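PUA domain-containing protein (Pyrococcus horikoshii, PDB 3D79) is of unknown function but probably binds RNA through its PUA domain, which follows a Pre-PUA-like domain in the chain. Local coordinates at residues Val131-Glu136 with Pro141-Ile146; Pro65-Arg70 with Ile74-Ile79; Trp93-Val98 with Glu123-Gly128. All coordinates share one frame; numbering follows the deposited sequence.

Contact 1. Residues Val131-Glu136 with Pro141-Ile146; sequences VFVVEE and PLAIGI
Val133 and Ala143 meet on one face of the antiparallel hairpin of strands 130-135 and 141-147 in the PUA domain, where Val133 CG2 lies 4.2 Å from Ala143 CB. With CG1 opposite the backbone N (chi1 -176°), Val133 keeps CG2 over the alanine and brings CG1 to 4.3 Å from Leu142 CD1. The other face belongs to Phe132, Val134, Pro141 and Ile144. Phe132 reaches across through CB, 4.0 Å from Ile144 CG2, while its ring leads away to Leu81 of helix 78-84 and to Trp93. Val134 CG1 lies in the plane of that ring, at its edge, and presses on Pro141, where it is 3.5 Å from the CA, a tight carbon contact.

Between the two faces run the backbone bonds. Val131 and Gly145 exchange a reciprocal pair. Val133 N donates to Ala143 O at 2.8 Å, but Val133 O takes the N-H of Leu142, also at 2.8 Å and nearly straight (171°). Leu142 and Ala143 thus both face Val133, a classic beta bulge that shifts the register by one.

At the polar edge the side chains of Glu135 and Leu142 cross at about a right angle, with Glu135 CG 4.0 Å from Leu142 CD2. The Glu135 carboxylate accepts the N-H groups of Lys137 and Arg140 in the connecting loop. Apolar packing and backbone bonding therefore hold the strands together, while the carboxylate fastens the turn that joins them.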
ATOM      1  N   VAL A 131      -5.620  -0.168  -0.895  1.00 14.01           N
ATOM      2  CA  VAL A 131      -5.322   1.264  -0.984  1.00 13.36           C
ATOM      3  C   VAL A 131      -4.127   1.595  -0.095  1.00 12.99           C
ATOM      4  O   VAL A 131      -3.777   0.820   0.793  1.00 12.79           O
ATOM      5  CB  VAL A 131      -6.536   2.146  -0.567  1.00 13.22           C
ATOM      6  CG1 VAL A 131      -7.705   1.980  -1.558  1.00 13.71           C
ATOM      7  CG2 VAL A 131      -6.973   1.861   0.876  1.00 13.67           C
ATOM      8  N   PHE A 132      -3.487   2.738  -0.338  1.00 12.44           N
ATOM      9  CA  PHE A 132      -2.539   3.257   0.637  1.00 12.73           C
ATOM     10  C   PHE A 132      -3.040   4.578   1.198  1.00 12.58           C
ATOM     11  O   PHE A 132      -3.846   5.269   0.567  1.00 12.38           O
ATOM     12  CB  PHE A 132      -1.116   3.406   0.068  1.00 12.97           C
ATOM     13  CG  PHE A 132      -0.987   4.474  -0.973  1.00 13.74           C
ATOM     14  CD1 PHE A 132      -0.636   5.771  -0.616  1.00 14.25           C
ATOM     15  CD2 PHE A 132      -1.216   4.184  -2.316  1.00 15.30           C
ATOM     16  CE1 PHE A 132      -0.530   6.769  -1.580  1.00 14.11           C
ATOM     17  CE2 PHE A 132      -1.099   5.174  -3.285  1.00 15.00           C
ATOM     18  CZ  PHE A 132      -0.758   6.468  -2.911  1.00 13.60           C
ATOM     19  N   VAL A 133      -2.549   4.909   2.387  1.00 12.51           N
ATOM     20  CA  VAL A 133      -2.974   6.091   3.121  1.00 12.76           C
ATOM     21  C   VAL A 133      -1.780   7.026   3.232  1.00 13.24           C
ATOM     22  O   VAL A 133      -0.710   6.609   3.662  1.00 13.23           O
ATOM     23  CB  VAL A 133      -3.474   5.718   4.536  1.00 13.12           C
ATOM     24  CG1 VAL A 133      -4.016   6.953   5.259  1.00 12.98           C
ATOM     25  CG2 VAL A 133      -4.545   4.621   4.459  1.00 13.36           C
ATOM     26  N   VAL A 134      -1.968   8.283   2.832  1.00 14.04           N
ATOM     27  CA  VAL A 134      -0.900   9.288   2.922  1.00 14.92           C
ATOM     28  C   VAL A 134      -1.422  10.551   3.583  1.00 15.27           C
ATOM     29  O   VAL A 134      -2.595  10.885   3.427  1.00 15.14           O
ATOM     30  CB  VAL A 134      -0.310   9.657   1.532  1.00 15.28           C
ATOM     31  CG1 VAL A 134       0.633   8.566   1.054  1.00 16.82           C
ATOM     32  CG2 VAL A 134      -1.421   9.931   0.517  1.00 15.10           C
ATOM     33  N   GLU A 135      -0.549  11.254   4.300  1.00 16.18           N
ATOM     34  CA  GLU A 135      -0.927  12.526   4.915  1.00 17.30           C
ATOM     35  C   GLU A 135      -0.669  13.682   3.953  1.00 18.43           C
ATOM     36  O   GLU A 135       0.266  13.633   3.155  1.00 17.90           O
ATOM     37  CB  GLU A 135      -0.243  12.738   6.275  1.00 17.62           C
ATOM     38  CG  GLU A 135       1.269  12.523   6.320  1.00 18.50           C
ATOM     39  CD  GLU A 135       2.073  13.703   5.779  1.00 20.37           C
ATOM     40  OE1 GLU A 135       3.150  13.465   5.200  1.00 20.30           O
ATOM     41  OE2 GLU A 135       1.625  14.863   5.924  1.00 21.84           O
ATOM     42  N   GLU A 136      -1.503  14.712   4.038  1.00 19.83           N
ATOM     43  CA  GLU A 136      -1.580  15.724   2.981  1.00 22.23           C
ATOM     44  C   GLU A 136      -0.388  16.695   2.868  1.00 22.89           C
ATOM     45  O   GLU A 136      -0.261  17.391   1.859  1.00 23.25           O
ATOM     46  CB  GLU A 136      -2.918  16.476   3.039  1.00 22.03           C
ATOM     47  CG  GLU A 136      -3.125  17.361   4.261  1.00 23.58           C
ATOM     48  CD  GLU A 136      -4.453  18.121   4.229  1.00 23.45           C
ATOM     49  OE1 GLU A 136      -4.933  18.475   3.131  1.00 25.95           O
ATOM     50  OE2 GLU A 136      -5.026  18.366   5.309  1.00 26.52           O
ATOM     51  N   PRO A 141       3.539   8.140   3.345  1.00 17.26           N
ATOM     52  CA  PRO A 141       2.547   7.087   3.557  1.00 16.57           C
ATOM     53  C   PRO A 141       2.522   6.634   5.009  1.00 16.11           C
ATOM     54  O   PRO A 141       3.572   6.552   5.660  1.00 16.72           O
ATOM     55  CB  PRO A 141       3.040   5.967   2.646  1.00 16.67           C
ATOM     56  CG  PRO A 141       4.529   6.134   2.654  1.00 17.16           C
ATOM     57  CD  PRO A 141       4.749   7.628   2.672  1.00 17.21           C
ATOM     58  N   LEU A 142       1.321   6.359   5.509  1.00 15.27           N
ATOM     59  CA  LEU A 142       1.127   5.973   6.899  1.00 14.67           C
ATOM     60  C   LEU A 142       0.753   4.502   7.002  1.00 14.07           C
ATOM     61  O   LEU A 142       1.052   3.843   7.998  1.00 14.15           O
ATOM     62  CB  LEU A 142      -0.009   6.787   7.524  1.00 14.81           C
ATOM     63  CG  LEU A 142      -0.016   8.305   7.358  1.00 14.72           C
ATOM     64  CD1 LEU A 142      -1.285   8.871   7.958  1.00 15.41           C
ATOM     65  CD2 LEU A 142       1.219   8.918   8.011  1.00 16.19           C
ATOM     66  N   ALA A 143       0.084   3.999   5.971  1.00 13.66           N
ATOM     67  CA  ALA A 143      -0.571   2.694   6.071  1.00 13.03           C
ATOM     68  C   ALA A 143      -1.027   2.172   4.723  1.00 12.96           C
ATOM     69  O   ALA A 143      -1.118   2.918   3.749  1.00 12.72           O
ATOM     70  CB  ALA A 143      -1.778   2.789   7.011  1.00 13.20           C
ATOM     71  N   ILE A 144      -1.328   0.876   4.693  1.00 12.55           N
ATOM     72  CA  ILE A 144      -2.003   0.265   3.563  1.00 12.57           C
ATOM     73  C   ILE A 144      -3.201  -0.508   4.101  1.00 12.57           C
ATOM     74  O   ILE A 144      -3.228  -0.876   5.287  1.00 12.54           O
ATOM     75  CB  ILE A 144      -1.069  -0.654   2.723  1.00 12.60           C
ATOM     76  CG1 ILE A 144      -0.483  -1.787   3.571  1.00 12.77           C
ATOM     77  CG2 ILE A 144       0.067   0.172   2.080  1.00 13.28           C
ATOM     78  CD1 ILE A 144       0.140  -2.915   2.747  1.00 12.89           C
ATOM     79  N   GLY A 145      -4.185  -0.735   3.244  1.00 12.68           N
ATOM     80  CA  GLY A 145      -5.397  -1.421   3.683  1.00 13.37           C
ATOM     81  C   GLY A 145      -6.407  -1.689   2.595  1.00 13.76           C
ATOM     82  O   GLY A 145      -6.107  -1.607   1.402  1.00 13.51           O
ATOM     83  N   ILE A 146      -7.618  -2.022   3.031  1.00 14.09           N
ATOM     84  CA  ILE A 146      -8.707  -2.370   2.142  1.00 15.13           C
ATOM     85  C   ILE A 146      -9.788  -1.305   2.233  1.00 14.90           C
ATOM     86  O   ILE A 146     -10.239  -0.958   3.335  1.00 15.12           O
ATOM     87  CB  ILE A 146      -9.318  -3.746   2.518  1.00 14.70           C
ATOM     88  CG1 ILE A 146      -8.226  -4.822   2.531  1.00 16.12           C
ATOM     89  CG2 ILE A 146     -10.465  -4.105   1.563  1.00 16.04           C
ATOM     90  CD1 ILE A 146      -8.685  -6.185   3.031  1.00 16.86           C
TER

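Contact 2. Residues Pro65-Arg70 with Ile74-Ile79; sequences PMFIRR and IFPLVI
The antiparallel hairpin of strands 64-70 and 73-76, at one margin of the five-stranded sheet in the Pre-PUA-like region, pairs Ile68 with Phe75 and passes through Leu77, the N-cap residue, into helix 78-84. Ile68 N donates to Phe75 O at 2.9 Å, nearly along the C=O axis, and Phe75 N returns a longer bond of 3.2 Å to Ile68 O. Leu77 N adds a straight one to Met66 O (172°), which ties the start of the helix to the hairpin.

The Leu77 side chain forks along the partner strand, with CG against Phe67 C: CD1 packs 3.8 Å from Pro65 CB, and CD2 lies 3.9 Å from Ile68 CB. Phe67 turns the edge of its ring to Pro76, with CD1 3.8 Å from Pro76 CA, and Met66 CB sits over the centre of one ring face. Met66 and Phe67 both face Ile59 on the next strand, a classic beta bulge. Ile74 continues the apolar side onto Ile24 and Leu28 of helix 18-32.

Arg69 leads its aliphatic chain past Ile74 before bending at chi3 (70°) to bring NE to a salt bridge with Glu57. Along that chain its CB, CG and CD each lie 3.9 Å from Ile74 CG2.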
ATOM      1  N   PRO A  65      12.880  -5.110   0.419  1.00 17.94           N
ATOM      2  CA  PRO A  65      11.488  -5.437   0.733  1.00 17.19           C
ATOM      3  C   PRO A  65      10.549  -4.502  -0.017  1.00 16.54           C
ATOM      4  O   PRO A  65      10.627  -3.281   0.148  1.00 16.71           O
ATOM      5  CB  PRO A  65      11.394  -5.215   2.250  1.00 17.54           C
ATOM      6  CG  PRO A  65      12.576  -4.400   2.614  1.00 17.74           C
ATOM      7  CD  PRO A  65      13.641  -4.695   1.612  1.00 18.08           C
ATOM      8  N   MET A  66       9.682  -5.074  -0.848  1.00 15.65           N
ATOM      9  CA  MET A  66       8.817  -4.272  -1.703  1.00 14.71           C
ATOM     10  C   MET A  66       7.331  -4.464  -1.433  1.00 14.29           C
ATOM     11  O   MET A  66       6.588  -3.486  -1.388  1.00 13.76           O
ATOM     12  CB  MET A  66       9.117  -4.535  -3.186  1.00 14.88           C
ATOM     13  CG  MET A  66      10.357  -3.803  -3.708  1.00 15.51           C
ATOM     14  SD  MET A  66      10.240  -2.006  -3.598  1.00 16.80           S
ATOM     15  CE  MET A  66       8.883  -1.680  -4.715  1.00 15.95           C
ATOM     16  N   PHE A  67       6.898  -5.716  -1.276  1.00 14.18           N
ATOM     17  CA  PHE A  67       5.464  -6.001  -1.182  1.00 14.29           C
ATOM     18  C   PHE A  67       5.086  -6.884  -0.014  1.00 15.04           C
ATOM     19  O   PHE A  67       5.878  -7.716   0.441  1.00 14.82           O
ATOM     20  CB  PHE A  67       4.951  -6.680  -2.457  1.00 14.12           C
ATOM     21  CG  PHE A  67       5.495  -6.086  -3.714  1.00 13.34           C
ATOM     22  CD1 PHE A  67       5.118  -4.808  -4.110  1.00 13.14           C
ATOM     23  CD2 PHE A  67       6.399  -6.798  -4.497  1.00 13.11           C
ATOM     24  CE1 PHE A  67       5.635  -4.240  -5.285  1.00 12.61           C
ATOM     25  CE2 PHE A  67       6.915  -6.244  -5.669  1.00 13.44           C
ATOM     26  CZ  PHE A  67       6.544  -4.959  -6.056  1.00 13.92           C
ATOM     27  N   ILE A  68       3.853  -6.690   0.444  1.00 15.65           N
ATOM     28  CA  ILE A  68       3.186  -7.633   1.336  1.00 16.82           C
ATOM     29  C   ILE A  68       2.454  -8.645   0.467  1.00 17.48           C
ATOM     30  O   ILE A  68       1.931  -8.296  -0.590  1.00 17.16           O
ATOM     31  CB  ILE A  68       2.194  -6.897   2.290  1.00 16.44           C
ATOM     32  CG1 ILE A  68       1.812  -7.780   3.485  1.00 17.14           C
ATOM     33  CG2 ILE A  68       0.954  -6.389   1.550  1.00 17.37           C
ATOM     34  CD1 ILE A  68       1.256  -6.964   4.654  1.00 18.36           C
ATOM     35  N   ARG A  69       2.437  -9.906   0.883  1.00 18.90           N
ATOM     36  CA  ARG A  69       1.577 -10.874   0.222  1.00 20.75           C
ATOM     37  C   ARG A  69       0.671 -11.537   1.245  1.00 22.13           C
ATOM     38  O   ARG A  69       1.132 -12.011   2.285  1.00 21.81           O
ATOM     39  CB  ARG A  69       2.361 -11.912  -0.587  1.00 21.00           C
ATOM     40  CG  ARG A  69       1.444 -12.862  -1.378  1.00 21.91           C
ATOM     41  CD  ARG A  69       2.175 -13.628  -2.472  1.00 23.49           C
ATOM     42  NE  ARG A  69       3.096 -14.632  -1.945  1.00 25.33           N
ATOM     43  CZ  ARG A  69       3.807 -15.470  -2.698  1.00 25.92           C
ATOM     44  NH1 ARG A  69       3.708 -15.438  -4.023  1.00 26.04           N
ATOM     45  NH2 ARG A  69       4.618 -16.349  -2.125  1.00 25.36           N
ATOM     46  N   ARG A  70      -0.624 -11.497   0.949  1.00 23.96           N
ATOM     47  CA  ARG A  70      -1.644 -12.203   1.708  1.00 26.15           C
ATOM     48  C   ARG A  70      -2.303 -13.148   0.720  1.00 27.26           C
ATOM     49  O   ARG A  70      -2.936 -12.700  -0.244  1.00 27.58           O
ATOM     50  CB  ARG A  70      -2.660 -11.220   2.280  1.00 26.20           C
ATOM     51  CG  ARG A  70      -2.132 -10.382   3.436  1.00 27.99           C
ATOM     52  CD  ARG A  70      -2.487 -11.004   4.780  1.00 29.44           C
ATOM     53  NE  ARG A  70      -1.695 -10.436   5.868  1.00 30.67           N
ATOM     54  CZ  ARG A  70      -2.097  -9.450   6.661  1.00 30.81           C
ATOM     55  NH1 ARG A  70      -1.292  -9.008   7.618  1.00 31.92           N
ATOM     56  NH2 ARG A  70      -3.297  -8.904   6.498  1.00 31.25           N
ATOM     57  N   ILE A  74      -0.909  -9.149  -3.644  1.00 19.47           N
ATOM     58  CA  ILE A  74       0.197  -8.314  -3.195  1.00 17.82           C
ATOM     59  C   ILE A  74      -0.167  -6.827  -3.162  1.00 16.40           C
ATOM     60  O   ILE A  74      -1.125  -6.382  -3.809  1.00 15.75           O
ATOM     61  CB  ILE A  74       1.496  -8.527  -4.053  1.00 17.72           C
ATOM     62  CG1 ILE A  74       1.259  -8.203  -5.530  1.00 18.13           C
ATOM     63  CG2 ILE A  74       2.009  -9.957  -3.919  1.00 18.41           C
ATOM     64  CD1 ILE A  74       1.410  -6.746  -5.885  1.00 19.84           C
ATOM     65  N   PHE A  75       0.615  -6.070  -2.400  1.00 15.12           N
ATOM     66  CA  PHE A  75       0.511  -4.613  -2.380  1.00 14.34           C
ATOM     67  C   PHE A  75       1.822  -4.040  -1.853  1.00 13.68           C
ATOM     68  O   PHE A  75       2.479  -4.674  -1.034  1.00 13.32           O
ATOM     69  CB  PHE A  75      -0.655  -4.145  -1.504  1.00 14.36           C
ATOM     70  CG  PHE A  75      -1.117  -2.747  -1.815  1.00 14.31           C
ATOM     71  CD1 PHE A  75      -1.798  -2.475  -3.000  1.00 14.38           C
ATOM     72  CD2 PHE A  75      -0.871  -1.700  -0.927  1.00 15.16           C
ATOM     73  CE1 PHE A  75      -2.221  -1.188  -3.304  1.00 14.59           C
ATOM     74  CE2 PHE A  75      -1.293  -0.410  -1.219  1.00 15.52           C
ATOM     75  CZ  PHE A  75      -1.971  -0.149  -2.410  1.00 14.74           C
ATOM     76  N   PRO A  76       2.230  -2.852  -2.339  1.00 13.48           N
ATOM     77  CA  PRO A  76       3.456  -2.268  -1.786  1.00 13.26           C
ATOM     78  C   PRO A  76       3.459  -2.106  -0.264  1.00 13.21           C
ATOM     79  O   PRO A  76       2.444  -1.734   0.329  1.00 13.46           O
ATOM     80  CB  PRO A  76       3.517  -0.885  -2.453  1.00 13.57           C
ATOM     81  CG  PRO A  76       2.788  -1.067  -3.730  1.00 13.21           C
ATOM     82  CD  PRO A  76       1.665  -2.014  -3.418  1.00 13.50           C
ATOM     83  N   LEU A  77       4.607  -2.379   0.348  1.00 13.43           N
ATOM     84  CA  LEU A  77       4.821  -2.112   1.769  1.00 13.70           C
ATOM     85  C   LEU A  77       4.863  -0.615   2.043  1.00 13.54           C
ATOM     86  O   LEU A  77       5.115   0.185   1.135  1.00 14.08           O
ATOM     87  CB  LEU A  77       6.140  -2.730   2.237  1.00 13.70           C
ATOM     88  CG  LEU A  77       6.244  -4.257   2.218  1.00 15.19           C
ATOM     89  CD1 LEU A  77       7.684  -4.674   2.394  1.00 16.56           C
ATOM     90  CD2 LEU A  77       5.356  -4.891   3.294  1.00 15.85           C
ATOM     91  N   VAL A  78       4.628  -0.236   3.298  1.00 13.68           N
ATOM     92  CA  VAL A  78       4.735   1.173   3.692  1.00 13.85           C
ATOM     93  C   VAL A  78       6.152   1.706   3.433  1.00 14.00           C
ATOM     94  O   VAL A  78       6.302   2.830   2.938  1.00 14.55           O
ATOM     95  CB  VAL A  78       4.257   1.429   5.152  1.00 13.98           C
ATOM     96  CG1 VAL A  78       4.408   2.904   5.525  1.00 15.21           C
ATOM     97  CG2 VAL A  78       2.793   1.026   5.296  1.00 13.43           C
ATOM     98  N   ILE A  79       7.175   0.907   3.738  1.00 14.44           N
ATOM     99  CA  ILE A  79       8.568   1.315   3.471  1.00 15.33           C
ATOM    100  C   ILE A  79       8.817   1.580   1.978  1.00 15.11           C
ATOM    101  O   ILE A  79       9.461   2.580   1.618  1.00 15.37           O
ATOM    102  CB  ILE A  79       9.627   0.339   4.082  1.00 15.42           C
ATOM    103  CG1 ILE A  79      11.042   0.938   3.988  1.00 17.26           C
ATOM    104  CG2 ILE A  79       9.580  -1.031   3.424  1.00 15.98           C
ATOM    105  CD1 ILE A  79      11.189   2.290   4.681  1.00 18.63           C
TER

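Contact 3. Residues Trp93-Val98 with Glu123-Gly128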
ATOM      1  N   TRP A  93      -1.354   9.924  -6.645  1.00 17.86           N
ATOM      2  CA  TRP A  93      -1.238   8.549  -7.153  1.00 17.44           C
ATOM      3  C   TRP A  93      -2.554   7.772  -7.175  1.00 17.11           C
ATOM      4  O   TRP A  93      -3.485   8.090  -6.420  1.00 16.85           O
ATOM      5  CB  TRP A  93      -0.217   7.772  -6.318  1.00 17.83           C
ATOM      6  CG  TRP A  93       1.168   7.731  -6.895  1.00 18.07           C
ATOM      7  CD1 TRP A  93       1.786   8.700  -7.642  1.00 18.56           C
ATOM      8  CD2 TRP A  93       2.125   6.681  -6.730  1.00 18.31           C
ATOM      9  NE1 TRP A  93       3.061   8.302  -7.970  1.00 18.42           N
ATOM     10  CE2 TRP A  93       3.298   7.071  -7.417  1.00 17.88           C
ATOM     11  CE3 TRP A  93       2.107   5.444  -6.064  1.00 17.56           C
ATOM     12  CZ2 TRP A  93       4.441   6.264  -7.468  1.00 18.77           C
ATOM     13  CZ3 TRP A  93       3.248   4.642  -6.116  1.00 18.20           C
ATOM     14  CH2 TRP A  93       4.397   5.060  -6.813  1.00 18.03           C
ATOM     15  N   PRO A  94      -2.631   6.731  -8.028  1.00 16.64           N
ATOM     16  CA  PRO A  94      -3.770   5.826  -7.966  1.00 16.19           C
ATOM     17  C   PRO A  94      -3.784   5.090  -6.632  1.00 15.48           C
ATOM     18  O   PRO A  94      -2.722   4.889  -6.019  1.00 15.04           O
ATOM     19  CB  PRO A  94      -3.513   4.822  -9.100  1.00 16.77           C
ATOM     20  CG  PRO A  94      -2.424   5.388  -9.921  1.00 16.90           C
ATOM     21  CD  PRO A  94      -1.659   6.337  -9.067  1.00 16.93           C
ATOM     22  N   ARG A  95      -4.985   4.716  -6.199  1.00 15.14           N
ATOM     23  CA  ARG A  95      -5.231   3.971  -4.954  1.00 14.67           C
ATOM     24  C   ARG A  95      -4.890   4.743  -3.677  1.00 14.54           C
ATOM     25  O   ARG A  95      -4.777   4.153  -2.606  1.00 14.69           O
ATOM     26  CB  ARG A  95      -4.525   2.606  -4.956  1.00 14.78           C
ATOM     27  CG  ARG A  95      -4.942   1.672  -6.085  1.00 14.82           C
ATOM     28  CD  ARG A  95      -6.442   1.374  -6.049  1.00 14.71           C
ATOM     29  NE  ARG A  95      -6.854   0.419  -7.080  1.00 15.75           N
ATOM     30  CZ  ARG A  95      -6.859  -0.905  -6.936  1.00 15.87           C
ATOM     31  NH1 ARG A  95      -6.457  -1.473  -5.802  1.00 15.50           N
ATOM     32  NH2 ARG A  95      -7.259  -1.666  -7.948  1.00 17.34           N
ATOM     33  N   ARG A  96      -4.746   6.061  -3.798  1.00 14.07           N
ATOM     34  CA  ARG A  96      -4.447   6.917  -2.655  1.00 13.95           C
ATOM     35  C   ARG A  96      -5.679   7.227  -1.814  1.00 13.41           C
ATOM     36  O   ARG A  96      -6.796   7.385  -2.324  1.00 13.61           O
ATOM     37  CB  ARG A  96      -3.818   8.244  -3.112  1.00 13.89           C
ATOM     38  CG  ARG A  96      -4.842   9.249  -3.617  1.00 14.53           C
ATOM     39  CD  ARG A  96      -4.192  10.510  -4.165  1.00 14.40           C
ATOM     40  NE  ARG A  96      -5.182  11.394  -4.780  1.00 15.98           N
ATOM     41  CZ  ARG A  96      -5.657  11.257  -6.017  1.00 17.47           C
ATOM     42  NH1 ARG A  96      -5.240  10.264  -6.799  1.00 18.07           N
ATOM     43  NH2 ARG A  96      -6.566  12.111  -6.475  1.00 19.34           N
ATOM     44  N   VAL A  97      -5.439   7.313  -0.514  1.00 13.09           N
ATOM     45  CA  VAL A  97      -6.380   7.885   0.441  1.00 12.97           C
ATOM     46  C   VAL A  97      -5.587   8.931   1.208  1.00 12.95           C
ATOM     47  O   VAL A  97      -4.630   8.602   1.911  1.00 12.98           O
ATOM     48  CB  VAL A  97      -6.940   6.808   1.393  1.00 12.59           C
ATOM     49  CG1 VAL A  97      -7.863   7.446   2.422  1.00 13.85           C
ATOM     50  CG2 VAL A  97      -7.672   5.730   0.591  1.00 13.00           C
ATOM     51  N   VAL A  98      -5.956  10.200   1.038  1.00 13.63           N
ATOM     52  CA  VAL A  98      -5.204  11.301   1.646  1.00 13.87           C
ATOM     53  C   VAL A  98      -5.928  11.800   2.890  1.00 14.34           C
ATOM     54  O   VAL A  98      -7.114  12.122   2.820  1.00 14.38           O
ATOM     55  CB  VAL A  98      -5.005  12.473   0.656  1.00 14.13           C
ATOM     56  CG1 VAL A  98      -3.993  13.454   1.215  1.00 13.63           C
ATOM     57  CG2 VAL A  98      -4.534  11.937  -0.698  1.00 13.00           C
ATOM     58  N   GLU A 123     -10.641   8.505  -7.153  1.00 19.39           N
ATOM     59  CA  GLU A 123     -12.024   8.158  -7.513  1.00 20.54           C
ATOM     60  C   GLU A 123     -12.132   6.788  -8.199  1.00 20.64           C
ATOM     61  O   GLU A 123     -13.220   6.218  -8.302  1.00 21.35           O
ATOM     62  CB  GLU A 123     -12.662   9.264  -8.356  1.00 21.00           C
ATOM     63  CG  GLU A 123     -12.790  10.590  -7.602  1.00 23.23           C
ATOM     64  CD  GLU A 123     -13.988  11.418  -8.034  1.00 26.77           C
ATOM     65  OE1 GLU A 123     -14.765  10.960  -8.902  1.00 28.64           O
ATOM     66  OE2 GLU A 123     -14.153  12.537  -7.494  1.00 27.58           O
ATOM     67  N   GLY A 124     -10.992   6.252  -8.632  1.00 20.85           N
ATOM     68  CA  GLY A 124     -10.937   4.921  -9.231  1.00 20.68           C
ATOM     69  C   GLY A 124     -11.101   3.788  -8.233  1.00 20.57           C
ATOM     70  O   GLY A 124     -11.375   2.650  -8.622  1.00 21.11           O
ATOM     71  N   ILE A 125     -10.935   4.099  -6.947  1.00 20.05           N
ATOM     72  CA  ILE A 125     -11.053   3.122  -5.861  1.00 19.18           C
ATOM     73  C   ILE A 125     -12.478   2.566  -5.746  1.00 19.43           C
ATOM     74  O   ILE A 125     -13.451   3.326  -5.722  1.00 19.36           O
ATOM     75  CB  ILE A 125     -10.638   3.740  -4.482  1.00 19.02           C
ATOM     76  CG1 ILE A 125      -9.136   4.023  -4.429  1.00 18.52           C
ATOM     77  CG2 ILE A 125     -11.025   2.822  -3.323  1.00 18.09           C
ATOM     78  CD1 ILE A 125      -8.738   5.015  -3.339  1.00 18.13           C
ATOM     79  N   LYS A 126     -12.583   1.241  -5.683  1.00 19.56           N
ATOM     80  CA  LYS A 126     -13.848   0.562  -5.387  1.00 19.97           C
ATOM     81  C   LYS A 126     -13.747  -0.144  -4.046  1.00 20.04           C
ATOM     82  O   LYS A 126     -12.650  -0.498  -3.612  1.00 19.48           O
ATOM     83  CB  LYS A 126     -14.167  -0.477  -6.459  1.00 20.62           C
ATOM     84  CG  LYS A 126     -14.513   0.106  -7.822  1.00 21.90           C
ATOM     85  CD  LYS A 126     -15.173  -0.944  -8.717  1.00 25.70           C
ATOM     86  CE  LYS A 126     -14.179  -1.970  -9.242  1.00 27.87           C
ATOM     87  NZ  LYS A 126     -13.289  -1.405 -10.296  1.00 28.93           N
ATOM     88  N   GLU A 127     -14.890  -0.361  -3.392  1.00 20.14           N
ATOM     89  CA  GLU A 127     -14.928  -1.164  -2.168  1.00 21.00           C
ATOM     90  C   GLU A 127     -14.191  -2.472  -2.409  1.00 20.33           C
ATOM     91  O   GLU A 127     -14.391  -3.113  -3.442  1.00 20.55           O
ATOM     92  CB  GLU A 127     -16.370  -1.470  -1.751  1.00 20.82           C
ATOM     93  CG  GLU A 127     -17.166  -0.268  -1.285  1.00 23.13           C
ATOM     94  CD  GLU A 127     -18.515  -0.645  -0.681  1.00 23.44           C
ATOM     95  OE1 GLU A 127     -18.715  -1.831  -0.338  1.00 26.39           O
ATOM     96  OE2 GLU A 127     -19.371   0.255  -0.536  1.00 28.14           O
ATOM     97  N   GLY A 128     -13.327  -2.846  -1.470  1.00 19.56           N
ATOM     98  CA  GLY A 128     -12.569  -4.092  -1.565  1.00 19.04           C
ATOM     99  C   GLY A 128     -11.164  -3.928  -2.111  1.00 18.34           C
ATOM    100  O   GLY A 128     -10.327  -4.815  -1.934  1.00 18.59           O
TER
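Ile125 sets CG1 opposite its carbonyl carbon (chi1 -69°) and then extends (chi2 161°), a shape that drives CD1 against the end of the turn and the start of strand 96-99, at Arg95, Arg96 and Val97. Arg95 bends at chi2 (-59°), which folds its aliphatic part back beside the isoleucine.

The touching is done by the last two carbons of Ile125. CG1 lies 3.9 Å from Arg95 CA and 4.1 Å from Arg95 CD, the two side chains crossing at a slant. CD1 stands close over the backbone, 3.2 Å from Arg96 O, and meets Val97 CG2 at 4.1 Å, the valine side chain running at about a right angle to it. Val131 of strand 130-135 packs against both Val97 and Ile125. Replacing Ile125 by an alanine would remove everything beyond CB, and would probably leave a gap beside Val97 and Val131 and take away the apolar support of the Arg95 chain.

No hydrogen bond passes directly between 93-98 and 123-128. Asp122 instead links them at one end, taking the N-H of Arg95 with OD2 and that of Gly124 with OD1. The Arg95 guanidinium gives NH1 to Phe130 O. Arg96 turns back on its own segment: NH1 donates to Trp93 O at 2.8 Å, with the oxygen in the guanidinium plane but the nitrogen well above the carbonyl plane. Its NE makes a salt bridge to Asp120, so two acceptors fix the rotation of the flat group.

Trp93 to Arg96 form a type II beta turn with Pro94 and Arg95 at its corners, which delivers the chain into strand 96-99. A loop isoleucine thus closes over the entry to the first strand of the PUA domain.

In the fold
Contacts 1 and 2 are both buried hairpins, one in the PUA range and one in the Pre-PUA-like range, and they touch where Phe75 CE2 packs on Val131 O and Ile144 CG2, so the two sheets meet there. Contact 3 is only partly buried, farther from the centre of the chain, and has no direct hydrogen bond, one loop isoleucine packing on turn and strand. It shares a sheet with contact 1: Val97 bonds through its backbone to Phe132 and Val134, parallel to strand 130-135. Contacts 2 and 3 do not touch, their centres about 17 Å apart. Backbone bonds and apolar packing join the two hairpins, whereas charged side chains gather round the more exposed contact 3.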